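Local coordinates for protein alanine dehydrogenase (Archaeoglobus fulgidus, PDB 1OMO) that catalyses the reversible NAD-dependent oxidative deamination of L-alanine to pyruvate and ammonium, working as a homodimer that cannot use NADP in place of NAD, at residues A[52-57]-A[292-297]; A[83-88]-A[296-301]; A[152-157]-A[178-183]. One frame throughout, in Å; residues are numbered along the deposited sequence.

Interaction 1 of 3, residues A[52-57]-A[292-297]. With NAD (nicotinamide-adenine-dinucleotide), chain D.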
loop_
_atom_site.group_PDB
_atom_site.type_symbol
_atom_site.label_atom_id
_atom_site.label_comp_id
_atom_site.label_asym_id
_atom_site.label_seq_id
_atom_site.Cartn_x
_atom_site.Cartn_y
_atom_site.Cartn_z
ATOM N N ARG A 52 2.077 0.227 -7.732
ATOM C CA ARG A 52 2.153 -0.939 -6.860
ATOM C C ARG A 52 2.539 -0.524 -5.464
ATOM O O ARG A 52 3.403 0.325 -5.303
ATOM C CB ARG A 52 3.221 -1.905 -7.359
ATOM C CG ARG A 52 2.975 -2.346 -8.751
ATOM C CD ARG A 52 4.152 -3.112 -9.326
ATOM N NE ARG A 52 4.024 -3.168 -10.775
ATOM C CZ ARG A 52 4.897 -3.735 -11.591
ATOM N NH1 ARG A 52 4.675 -3.721 -12.901
ATOM N NH2 ARG A 52 5.983 -4.315 -11.102
ATOM N N ALA A 53 1.909 -1.145 -4.470
ATOM C CA ALA A 53 2.187 -0.891 -3.058
ATOM C C ALA A 53 2.968 -2.103 -2.571
ATOM O O ALA A 53 2.530 -3.254 -2.744
ATOM C CB ALA A 53 0.903 -0.778 -2.301
ATOM N N MET A 54 4.106 -1.858 -1.936
ATOM C CA MET A 54 4.931 -2.962 -1.457
ATOM C C MET A 54 5.307 -2.742 0.013
ATOM O O MET A 54 6.335 -2.159 0.297
ATOM C CB MET A 54 6.202 -3.057 -2.325
ATOM C CG MET A 54 5.924 -3.199 -3.827
ATOM S SD MET A 54 7.376 -3.260 -4.906
ATOM C CE MET A 54 8.392 -4.488 -4.050
ATOM N N PRO A 55 4.471 -3.192 0.960
ATOM C CA PRO A 55 4.776 -3.004 2.392
ATOM C C PRO A 55 5.563 -4.151 2.991
ATOM O O PRO A 55 5.449 -5.270 2.534
ATOM C CB PRO A 55 3.390 -2.890 3.028
ATOM C CG PRO A 55 2.610 -3.870 2.216
ATOM C CD PRO A 55 3.079 -3.653 0.781
ATOM N N ALA A 56 6.357 -3.869 4.013
ATOM C CA ALA A 56 7.146 -4.906 4.676
ATOM C C ALA A 56 7.635 -4.498 6.060
ATOM O O ALA A 56 7.811 -3.328 6.348
ATOM C CB ALA A 56 8.341 -5.299 3.812
ATOM N N HIS A 57 7.888 -5.483 6.898
ATOM C CA HIS A 57 8.373 -5.257 8.238
ATOM C C HIS A 57 9.508 -6.239 8.557
ATOM O O HIS A 57 9.333 -7.474 8.400
ATOM C CB HIS A 57 7.223 -5.480 9.219
ATOM C CG HIS A 57 7.626 -5.439 10.661
ATOM N ND1 HIS A 57 6.947 -6.133 11.638
ATOM C CD2 HIS A 57 8.623 -4.782 11.296
ATOM C CE1 HIS A 57 7.511 -5.909 12.810
ATOM N NE2 HIS A 57 8.533 -5.094 12.630
ATOM N N GLY A 292 11.683 -8.763 -7.194
ATOM C CA GLY A 292 11.738 -7.547 -6.368
ATOM C C GLY A 292 10.780 -7.677 -5.174
ATOM O O GLY A 292 9.556 -7.736 -5.349
ATOM N N LEU A 293 11.320 -7.722 -3.957
ATOM C CA LEU A 293 10.458 -7.907 -2.788
ATOM C C LEU A 293 10.444 -6.710 -1.841
ATOM O O LEU A 293 11.465 -6.044 -1.665
ATOM C CB LEU A 293 10.911 -9.148 -2.023
ATOM C CG LEU A 293 11.470 -10.360 -2.792
ATOM C CD1 LEU A 293 11.977 -11.399 -1.764
ATOM C CD2 LEU A 293 10.433 -10.964 -3.684
ATOM N N ALA A 294 9.301 -6.437 -1.212
ATOM C CA ALA A 294 9.239 -5.305 -0.285
ATOM C C ALA A 294 10.290 -5.435 0.836
ATOM O O ALA A 294 10.840 -4.434 1.288
ATOM C CB ALA A 294 7.817 -5.142 0.312
ATOM N N ILE A 295 10.606 -6.641 1.274
ATOM C CA ILE A 295 11.608 -6.736 2.335
ATOM C C ILE A 295 12.953 -6.153 1.893
ATOM O O ILE A 295 13.682 -5.629 2.725
ATOM C CB ILE A 295 11.784 -8.186 2.884
ATOM C CG1 ILE A 295 12.159 -9.161 1.758
ATOM C CG2 ILE A 295 10.515 -8.625 3.569
ATOM C CD1 ILE A 295 12.662 -10.515 2.232
ATOM N N GLN A 296 13.251 -6.180 0.596
ATOM C CA GLN A 296 14.512 -5.601 0.091
ATOM C C GLN A 296 14.458 -4.061 0.147
ATOM O O GLN A 296 15.450 -3.401 0.492
ATOM C CB GLN A 296 14.829 -6.062 -1.365
ATOM C CG GLN A 296 14.978 -7.590 -1.522
ATOM C CD GLN A 296 15.022 -8.119 -2.993
ATOM O OE1 GLN A 296 14.159 -7.820 -3.805
ATOM N NE2 GLN A 296 16.021 -8.936 -3.296
ATOM N N ASP A 297 13.303 -3.489 -0.175
ATOM C CA ASP A 297 13.160 -2.031 -0.155
ATOM C C ASP A 297 13.212 -1.504 1.300
ATOM O O ASP A 297 13.851 -0.508 1.574
ATOM C CB ASP A 297 11.849 -1.630 -0.848
ATOM C CG ASP A 297 11.804 -2.067 -2.287
ATOM O OD1 ASP A 297 12.783 -1.784 -2.993
ATOM O OD2 ASP A 297 10.799 -2.690 -2.728
HETATM P PA NAD D . 15.943 -0.115 -19.578
HETATM O O1A NAD D . 14.877 0.222 -20.554
HETATM O O2A NAD D . 16.983 0.954 -19.217
HETATM O O5B NAD D . 16.831 -1.483 -19.843
HETATM C C5B NAD D . 16.355 -2.577 -20.733
HETATM C C4B NAD D . 17.396 -2.706 -21.876
HETATM O O4B NAD D . 16.866 -3.852 -22.677
HETATM C C3B NAD D . 17.459 -1.523 -22.955
HETATM O O3B NAD D . 18.841 -1.005 -23.091
HETATM C C2B NAD D . 16.901 -2.123 -24.269
HETATM O O2B NAD D . 17.305 -1.601 -25.482
HETATM C C1B NAD D . 17.196 -3.636 -24.029
HETATM N N9A NAD D . 16.298 -4.516 -24.717
HETATM C C8A NAD D . 14.938 -4.458 -24.949
HETATM N N7A NAD D . 14.475 -5.493 -25.617
HETATM C C5A NAD D . 15.497 -6.300 -25.871
HETATM C C6A NAD D . 15.583 -7.589 -26.558
HETATM N N6A NAD D . 14.534 -8.157 -27.097
HETATM N N1A NAD D . 16.853 -8.136 -26.606
HETATM C C2A NAD D . 17.953 -7.558 -26.067
HETATM N N3A NAD D . 17.918 -6.313 -25.400
HETATM C C4A NAD D . 16.663 -5.732 -25.313
HETATM O O3 NAD D . 15.469 -0.763 -18.120
HETATM P PN NAD D . 16.260 -1.242 -16.695
HETATM O O1N NAD D . 17.741 -1.221 -16.970
HETATM O O2N NAD D . 15.641 -0.504 -15.525
HETATM O O5D NAD D . 15.740 -2.846 -16.700
HETATM C C5D NAD D . 14.210 -2.883 -17.064
HETATM C C4D NAD D . 13.619 -4.244 -16.894
HETATM O O4D NAD D . 13.907 -4.687 -15.453
HETATM C C3D NAD D . 12.064 -4.318 -17.015
HETATM O O3D NAD D . 11.609 -5.630 -17.395
HETATM C C2D NAD D . 11.660 -3.925 -15.590
HETATM O O2D NAD D . 10.296 -3.987 -15.335
HETATM C C1D NAD D . 12.619 -4.888 -14.742
HETATM N N1N NAD D . 13.009 -4.531 -13.333
HETATM C C2N NAD D . 12.810 -5.644 -12.406
HETATM C C3N NAD D . 13.354 -5.410 -11.092
HETATM C C7N NAD D . 13.113 -6.662 -10.054
HETATM O O7N NAD D . 13.111 -6.415 -8.814
HETATM N N7N NAD D . 12.944 -7.916 -10.583
HETATM C C4N NAD D . 14.045 -4.255 -10.654
HETATM C C5N NAD D . 14.173 -3.235 -11.683
HETATM C C6N NAD D . 13.672 -3.375 -12.986
#
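M54 and A56, next but one to each other on strand 50-58, meet the first turn of helix 294-311, and all the direct contact is van der Waals. A294 fits tightly: its CB lies 3.7 Å from M54 CB and 3.5 Å from A56 CB, and it presses on two backbone oxygens, the nearer being P55 O at 3.2 Å. Alanine suits this place because the strand backbone comes so close. I295 adds CG2 at 4.0 Å from A56 CB. The M54 chain turns back at chi3 (48°), bringing CE within 3.3 Å of D297 OD2, a methyl laid against a carboxylate that is itself held by salt bridges to R108 and K65, the probable proton donor/acceptor.

The hydrogen bonds lie within 292-297, none crossing to the strand. Q296 OE1 accepts from L293 N at the N-cap (2.8 Å); leucine has no side-chain acceptor to return a bond, so no full capping box forms.

The backbone angles of G292 (phi 91°) call for glycine, and G292 CA sits 3.0 Å from NAD O7N, where a CB would clash. A glycine in the loop beside the nicotinamide carboxamide, leading into a helix packed on a sheet, marks the seam between the Rossmann NAD domain and the dimerisation sheet.

Interaction 2 of 3, residues A[83-88]-A[296-301]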
loop_
_atom_site.group_PDB
_atom_site.type_symbol
_atom_site.label_atom_id
_atom_site.label_comp_id
_atom_site.label_asym_id
_atom_site.label_seq_id
_atom_site.Cartn_x
_atom_site.Cartn_y
_atom_site.Cartn_z
ATOM N N ALA A 83 9.654 5.967 -7.560
ATOM C CA ALA A 83 9.189 5.295 -6.353
ATOM C C ALA A 83 9.467 6.106 -5.109
ATOM O O ALA A 83 10.477 6.824 -5.026
ATOM C CB ALA A 83 9.799 3.882 -6.219
ATOM N N LEU A 84 8.542 5.985 -4.159
ATOM C CA LEU A 84 8.612 6.666 -2.883
ATOM C C LEU A 84 8.408 5.638 -1.800
ATOM O O LEU A 84 7.509 4.788 -1.904
ATOM C CB LEU A 84 7.516 7.704 -2.749
ATOM C CG LEU A 84 7.659 9.003 -3.514
ATOM C CD1 LEU A 84 6.466 9.933 -3.150
ATOM C CD2 LEU A 84 9.014 9.634 -3.187
ATOM N N MET A 85 9.232 5.743 -0.759
ATOM C CA MET A 85 9.187 4.864 0.399
ATOM C C MET A 85 8.867 5.692 1.642
ATOM O O MET A 85 9.486 6.748 1.891
ATOM C CB MET A 85 10.555 4.184 0.596
ATOM C CG MET A 85 10.832 3.589 2.016
ATOM S SD MET A 85 9.697 2.240 2.448
ATOM C CE MET A 85 10.519 0.866 1.530
ATOM N N ILE A 86 7.881 5.221 2.396
ATOM C CA ILE A 86 7.520 5.839 3.657
ATOM C C ILE A 86 8.071 4.821 4.680
ATOM O O ILE A 86 7.688 3.644 4.670
ATOM C CB ILE A 86 5.988 6.001 3.859
ATOM C CG1 ILE A 86 5.375 6.919 2.780
ATOM C CG2 ILE A 86 5.753 6.603 5.255
ATOM C CD1 ILE A 86 3.840 6.935 2.702
ATOM N N LEU A 87 8.992 5.269 5.529
ATOM C CA LEU A 87 9.629 4.420 6.543
ATOM C C LEU A 87 8.974 4.733 7.858
ATOM O O LEU A 87 8.945 5.895 8.247
ATOM C CB LEU A 87 11.114 4.755 6.691
ATOM C CG LEU A 87 12.230 3.724 6.624
ATOM C CD1 LEU A 87 13.394 4.302 7.389
ATOM C CD2 LEU A 87 11.857 2.406 7.205
ATOM N N ASN A 88 8.490 3.711 8.561
ATOM C CA ASN A 88 7.819 3.946 9.848
ATOM C C ASN A 88 8.446 3.207 11.018
ATOM O O ASN A 88 9.268 2.311 10.848
ATOM C CB ASN A 88 6.350 3.527 9.786
ATOM C CG ASN A 88 5.592 4.163 8.617
ATOM O OD1 ASN A 88 5.922 3.942 7.440
ATOM N ND2 ASN A 88 4.565 4.949 8.937
ATOM N N GLN A 296 13.251 -6.180 0.596
ATOM C CA GLN A 296 14.512 -5.601 0.091
ATOM C C GLN A 296 14.458 -4.061 0.147
ATOM O O GLN A 296 15.450 -3.401 0.492
ATOM C CB GLN A 296 14.829 -6.062 -1.365
ATOM C CG GLN A 296 14.978 -7.590 -1.522
ATOM C CD GLN A 296 15.022 -8.119 -2.993
ATOM O OE1 GLN A 296 14.159 -7.820 -3.805
ATOM N NE2 GLN A 296 16.021 -8.936 -3.296
ATOM N N ASP A 297 13.303 -3.489 -0.175
ATOM C CA ASP A 297 13.160 -2.031 -0.155
ATOM C C ASP A 297 13.212 -1.504 1.300
ATOM O O ASP A 297 13.851 -0.508 1.574
ATOM C CB ASP A 297 11.849 -1.630 -0.848
ATOM C CG ASP A 297 11.804 -2.067 -2.287
ATOM O OD1 ASP A 297 12.783 -1.784 -2.993
ATOM O OD2 ASP A 297 10.799 -2.690 -2.728
ATOM N N VAL A 298 12.556 -2.182 2.240
ATOM C CA VAL A 298 12.623 -1.715 3.635
ATOM C C VAL A 298 14.034 -1.871 4.233
ATOM O O VAL A 298 14.577 -0.914 4.829
ATOM C CB VAL A 298 11.593 -2.431 4.532
ATOM C CG1 VAL A 298 11.736 -1.934 5.982
ATOM C CG2 VAL A 298 10.171 -2.124 4.028
ATOM N N ALA A 299 14.636 -3.050 4.050
ATOM C CA ALA A 299 15.995 -3.316 4.549
ATOM C C ALA A 299 16.918 -2.205 4.067
ATOM O O ALA A 299 17.620 -1.547 4.842
ATOM C CB ALA A 299 16.502 -4.666 4.027
ATOM N N VAL A 300 16.894 -1.980 2.770
ATOM C CA VAL A 300 17.725 -0.962 2.206
ATOM C C VAL A 300 17.340 0.454 2.659
ATOM O O VAL A 300 18.209 1.298 2.822
ATOM C CB VAL A 300 17.712 -1.072 0.676
ATOM C CG1 VAL A 300 17.771 0.298 0.069
ATOM C CG2 VAL A 300 18.913 -1.909 0.206
ATOM N N ALA A 301 16.057 0.732 2.844
ATOM C CA ALA A 301 15.676 2.065 3.292
ATOM C C ALA A 301 16.173 2.308 4.736
ATOM O O ALA A 301 16.512 3.446 5.118
ATOM C CB ALA A 301 14.159 2.244 3.196
#
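The flat group here is the peptide joining D297 to V298, and the methyl of M85 lies over one of its faces, with CE 3.6 Å from D297 C and 3.7 Å from V298 N. No ring takes part. The D297 carbonyl oxygen in that peptide is occupied, since it accepts the helical bond from A301 N at 2.8 Å, so the methyl rests on a peptide whose oxygen is already paired. Of the D297 side chain, M85 meets CB, at 3.7 Å from CE.

M85 reaches the helix by a folded chain. CG stands anti to the backbone N (chi1 161°), and bends at chi2 and chi3 (81°) fold the chain, the last placing CE on the helix. Methionine suits this job, being long, apolar and flexible enough to follow the surface. On the way its CG touches A301 CB at 3.8 Å, while CE meets V298 CG2 at 3.9 Å. L87 completes the patch from further along the strand, its CD1 4.0 Å from A301 O and its CG near A301 CB.

Strand 83-88 and helix 296-301 run at 67° to each other with axes 9.6 Å apart. A301, with nothing beyond CB, faces the strand without pushing it away, and V298 also leans on Y61 of strand 61-69. Because no hydrogen bond or salt bridge crosses between the two segments, the contact depends on shape and on the exclusion of water, with every touching residue buried.

Interaction 3 of 3, residues A[152-157]-A[178-183]. With NAD (nicotinamide-adenine-dinucleotide), chain D.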
loop_
_atom_site.group_PDB
_atom_site.type_symbol
_atom_site.label_atom_id
_atom_site.label_comp_id
_atom_site.label_asym_id
_atom_site.label_seq_id
_atom_site.Cartn_x
_atom_site.Cartn_y
_atom_site.Cartn_z
ATOM N N GLU A 152 35.740 -11.875 -18.269
ATOM C CA GLU A 152 35.291 -11.332 -19.531
ATOM C C GLU A 152 33.805 -11.019 -19.553
ATOM O O GLU A 152 33.003 -11.747 -18.976
ATOM C CB GLU A 152 35.575 -12.313 -20.660
ATOM C CG GLU A 152 35.180 -11.760 -22.016
ATOM C CD GLU A 152 35.103 -12.840 -23.088
ATOM O OE1 GLU A 152 34.874 -12.510 -24.272
ATOM O OE2 GLU A 152 35.263 -14.022 -22.738
ATOM N N VAL A 153 33.450 -9.939 -20.241
ATOM C CA VAL A 153 32.060 -9.526 -20.378
ATOM C C VAL A 153 31.652 -9.593 -21.848
ATOM O O VAL A 153 32.361 -9.095 -22.722
ATOM C CB VAL A 153 31.852 -8.086 -19.817
ATOM C CG1 VAL A 153 30.503 -7.494 -20.323
ATOM C CG2 VAL A 153 31.891 -8.145 -18.273
ATOM N N LYS A 154 30.526 -10.252 -22.106
ATOM C CA LYS A 154 29.968 -10.361 -23.449
ATOM C C LYS A 154 28.617 -9.636 -23.405
ATOM O O LYS A 154 27.697 -10.096 -22.724
ATOM C CB LYS A 154 29.797 -11.829 -23.798
ATOM C CG LYS A 154 31.137 -12.585 -23.744
ATOM C CD LYS A 154 30.939 -14.089 -23.789
ATOM C CE LYS A 154 31.435 -14.708 -25.056
ATOM N NZ LYS A 154 31.172 -16.169 -24.969
ATOM N N ALA A 155 28.489 -8.518 -24.121
ATOM C CA ALA A 155 27.260 -7.728 -24.060
ATOM C C ALA A 155 26.368 -7.611 -25.295
ATOM O O ALA A 155 26.820 -7.240 -26.371
ATOM C CB ALA A 155 27.611 -6.325 -23.568
ATOM N N TYR A 156 25.091 -7.886 -25.121
ATOM C CA TYR A 156 24.145 -7.786 -26.219
ATOM C C TYR A 156 22.909 -6.966 -25.906
ATOM O O TYR A 156 22.248 -7.186 -24.888
ATOM C CB TYR A 156 23.641 -9.160 -26.652
ATOM C CG TYR A 156 22.446 -9.061 -27.606
ATOM C CD1 TYR A 156 21.129 -9.214 -27.142
ATOM C CD2 TYR A 156 22.638 -8.771 -28.974
ATOM C CE1 TYR A 156 20.030 -9.085 -28.013
ATOM C CE2 TYR A 156 21.547 -8.630 -29.848
ATOM C CZ TYR A 156 20.248 -8.789 -29.361
ATOM O OH TYR A 156 19.181 -8.620 -30.221
ATOM N N ASP A 157 22.563 -6.047 -26.792
ATOM C CA ASP A 157 21.340 -5.264 -26.603
ATOM C C ASP A 157 20.802 -5.068 -28.011
ATOM O O ASP A 157 21.600 -5.043 -28.941
ATOM C CB ASP A 157 21.670 -3.908 -25.947
ATOM C CG ASP A 157 20.423 -3.192 -25.352
ATOM O OD1 ASP A 157 20.422 -2.880 -24.128
ATOM O OD2 ASP A 157 19.452 -2.937 -26.098
ATOM N N SER A 178 33.308 -7.006 -24.620
ATOM C CA SER A 178 33.049 -6.770 -26.032
ATOM C C SER A 178 31.573 -6.887 -26.348
ATOM O O SER A 178 30.837 -7.566 -25.645
ATOM C CB SER A 178 33.819 -7.777 -26.900
ATOM O OG SER A 178 33.124 -9.025 -27.013
ATOM N N VAL A 179 31.152 -6.221 -27.413
ATOM C CA VAL A 179 29.760 -6.280 -27.862
ATOM C C VAL A 179 29.636 -7.627 -28.581
ATOM O O VAL A 179 30.581 -8.056 -29.248
ATOM C CB VAL A 179 29.442 -5.124 -28.829
ATOM C CG1 VAL A 179 28.025 -5.289 -29.387
ATOM C CG2 VAL A 179 29.582 -3.789 -28.105
ATOM N N GLN A 180 28.495 -8.293 -28.432
ATOM C CA GLN A 180 28.287 -9.616 -29.018
ATOM C C GLN A 180 26.822 -9.886 -29.309
ATOM O O GLN A 180 25.955 -9.425 -28.593
ATOM C CB GLN A 180 28.758 -10.699 -28.031
ATOM C CG GLN A 180 30.246 -10.657 -27.637
ATOM C CD GLN A 180 31.146 -11.083 -28.769
ATOM O OE1 GLN A 180 30.738 -11.856 -29.613
ATOM N NE2 GLN A 180 32.374 -10.601 -28.777
ATOM N N PRO A 181 26.537 -10.700 -30.325
ATOM C CA PRO A 181 25.185 -11.081 -30.747
ATOM C C PRO A 181 24.626 -11.840 -29.575
ATOM O O PRO A 181 25.391 -12.251 -28.724
ATOM C CB PRO A 181 25.423 -12.025 -31.922
ATOM C CG PRO A 181 26.833 -11.707 -32.366
ATOM C CD PRO A 181 27.555 -11.447 -31.077
ATOM N N ALA A 182 23.320 -12.084 -29.550
ATOM C CA ALA A 182 22.707 -12.770 -28.419
ATOM C C ALA A 182 23.173 -14.201 -28.202
ATOM O O ALA A 182 23.435 -14.608 -27.078
ATOM C CB ALA A 182 21.187 -12.729 -28.541
ATOM N N GLU A 183 23.256 -14.978 -29.270
ATOM C CA GLU A 183 23.699 -16.372 -29.150
ATOM C C GLU A 183 25.064 -16.512 -28.478
ATOM O O GLU A 183 25.254 -17.396 -27.656
ATOM C CB GLU A 183 23.720 -17.058 -30.532
ATOM C CG GLU A 183 24.399 -18.400 -30.548
ATOM C CD GLU A 183 23.997 -19.200 -31.759
ATOM O OE1 GLU A 183 24.407 -20.371 -31.900
ATOM O OE2 GLU A 183 23.253 -18.638 -32.576
HETATM P PA NAD D . 15.943 -0.115 -19.578
HETATM O O1A NAD D . 14.877 0.222 -20.554
HETATM O O2A NAD D . 16.983 0.954 -19.217
HETATM O O5B NAD D . 16.831 -1.483 -19.843
HETATM C C5B NAD D . 16.355 -2.577 -20.733
HETATM C C4B NAD D . 17.396 -2.706 -21.876
HETATM O O4B NAD D . 16.866 -3.852 -22.677
HETATM C C3B NAD D . 17.459 -1.523 -22.955
HETATM O O3B NAD D . 18.841 -1.005 -23.091
HETATM C C2B NAD D . 16.901 -2.123 -24.269
HETATM O O2B NAD D . 17.305 -1.601 -25.482
HETATM C C1B NAD D . 17.196 -3.636 -24.029
HETATM N N9A NAD D . 16.298 -4.516 -24.717
HETATM C C8A NAD D . 14.938 -4.458 -24.949
HETATM N N7A NAD D . 14.475 -5.493 -25.617
HETATM C C5A NAD D . 15.497 -6.300 -25.871
HETATM C C6A NAD D . 15.583 -7.589 -26.558
HETATM N N6A NAD D . 14.534 -8.157 -27.097
HETATM N N1A NAD D . 16.853 -8.136 -26.606
HETATM C C2A NAD D . 17.953 -7.558 -26.067
HETATM N N3A NAD D . 17.918 -6.313 -25.400
HETATM C C4A NAD D . 16.663 -5.732 -25.313
HETATM O O3 NAD D . 15.469 -0.763 -18.120
HETATM P PN NAD D . 16.260 -1.242 -16.695
HETATM O O1N NAD D . 17.741 -1.221 -16.970
HETATM O O2N NAD D . 15.641 -0.504 -15.525
HETATM O O5D NAD D . 15.740 -2.846 -16.700
HETATM C C5D NAD D . 14.210 -2.883 -17.064
HETATM C C4D NAD D . 13.619 -4.244 -16.894
HETATM O O4D NAD D . 13.907 -4.687 -15.453
HETATM C C3D NAD D . 12.064 -4.318 -17.015
HETATM O O3D NAD D . 11.609 -5.630 -17.395
HETATM C C2D NAD D . 11.660 -3.925 -15.590
HETATM O O2D NAD D . 10.296 -3.987 -15.335
HETATM C C1D NAD D . 12.619 -4.888 -14.742
HETATM N N1N NAD D . 13.009 -4.531 -13.333
HETATM C C2N NAD D . 12.810 -5.644 -12.406
HETATM C C3N NAD D . 13.354 -5.410 -11.092
HETATM C C7N NAD D . 13.113 -6.662 -10.054
HETATM O O7N NAD D . 13.111 -6.415 -8.814
HETATM N N7N NAD D . 12.944 -7.916 -10.583
HETATM C C4N NAD D . 14.045 -4.255 -10.654
HETATM C C5N NAD D . 14.173 -3.235 -11.683
HETATM C C6N NAD D . 13.672 -3.375 -12.986
HETATM O O HOH W 1 34.164 -10.117 -24.335
#
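Y156 and A182 meet at the end of a parallel pair of strands in the Rossmann domain, the edge strand 177-179 lying beside 152-156. Three backbone bonds set the register: S178 N to V153 O, A155 N to S178 O (3.0 Å, 173°) and Q180 N to A155 O (2.9 Å). A water links E152 OE1, V153 O and S178 OG.

Where the strands end, Y156 CG stands anti to the backbone N (chi1 169°), which sets the ring beside the 180-182 backbone. A182 CB lies 3.8 Å from the centroid of the Y156 ring, over its centre in a CH-pi contact, and the Q180 carbonyl oxygen is near the ring edge. Obliquely, Y156 CE1 approaches NAD C2A at 3.2 Å. An alanine in place of Y156 would probably leave A182 CB without the ring face it packs on and open a gap beside adenine C2A.

Next door, D157 receives both adenosine ribose hydroxyls, OD1 from NAD O3B (2.7 Å) and OD2 from NAD O2B (2.6 Å), which is consistent with the refusal of NADP. Helix 160-172 makes the crossover, F166 packing on V153 and A155; strand 127-131 adjoins 152-156 within the sheet, and A182, opening helix 182-185, touches W206.

Interactions 1 and 2 are neighbours, with centres about 7 Å apart; they share Q296 and D297, and successive parts of helix 294-311 lie on strands 50-58 and 83-88 of one mixed sheet. They touch directly where A56 O meets V298 CG2 at 3.5 Å. Interaction 3 lies in the parallel Rossmann sheet, its centre about 33 Å from that of interaction 1 and on the opposite side of the chain's centre. Along the chain the two mixed-sheet strands come first, then 152-157 and 178-183, and finally the helix, which returns to the first domain. NAD spans the distance: interaction 1 meets its nicotinamide end, interaction 3 its adenosine end.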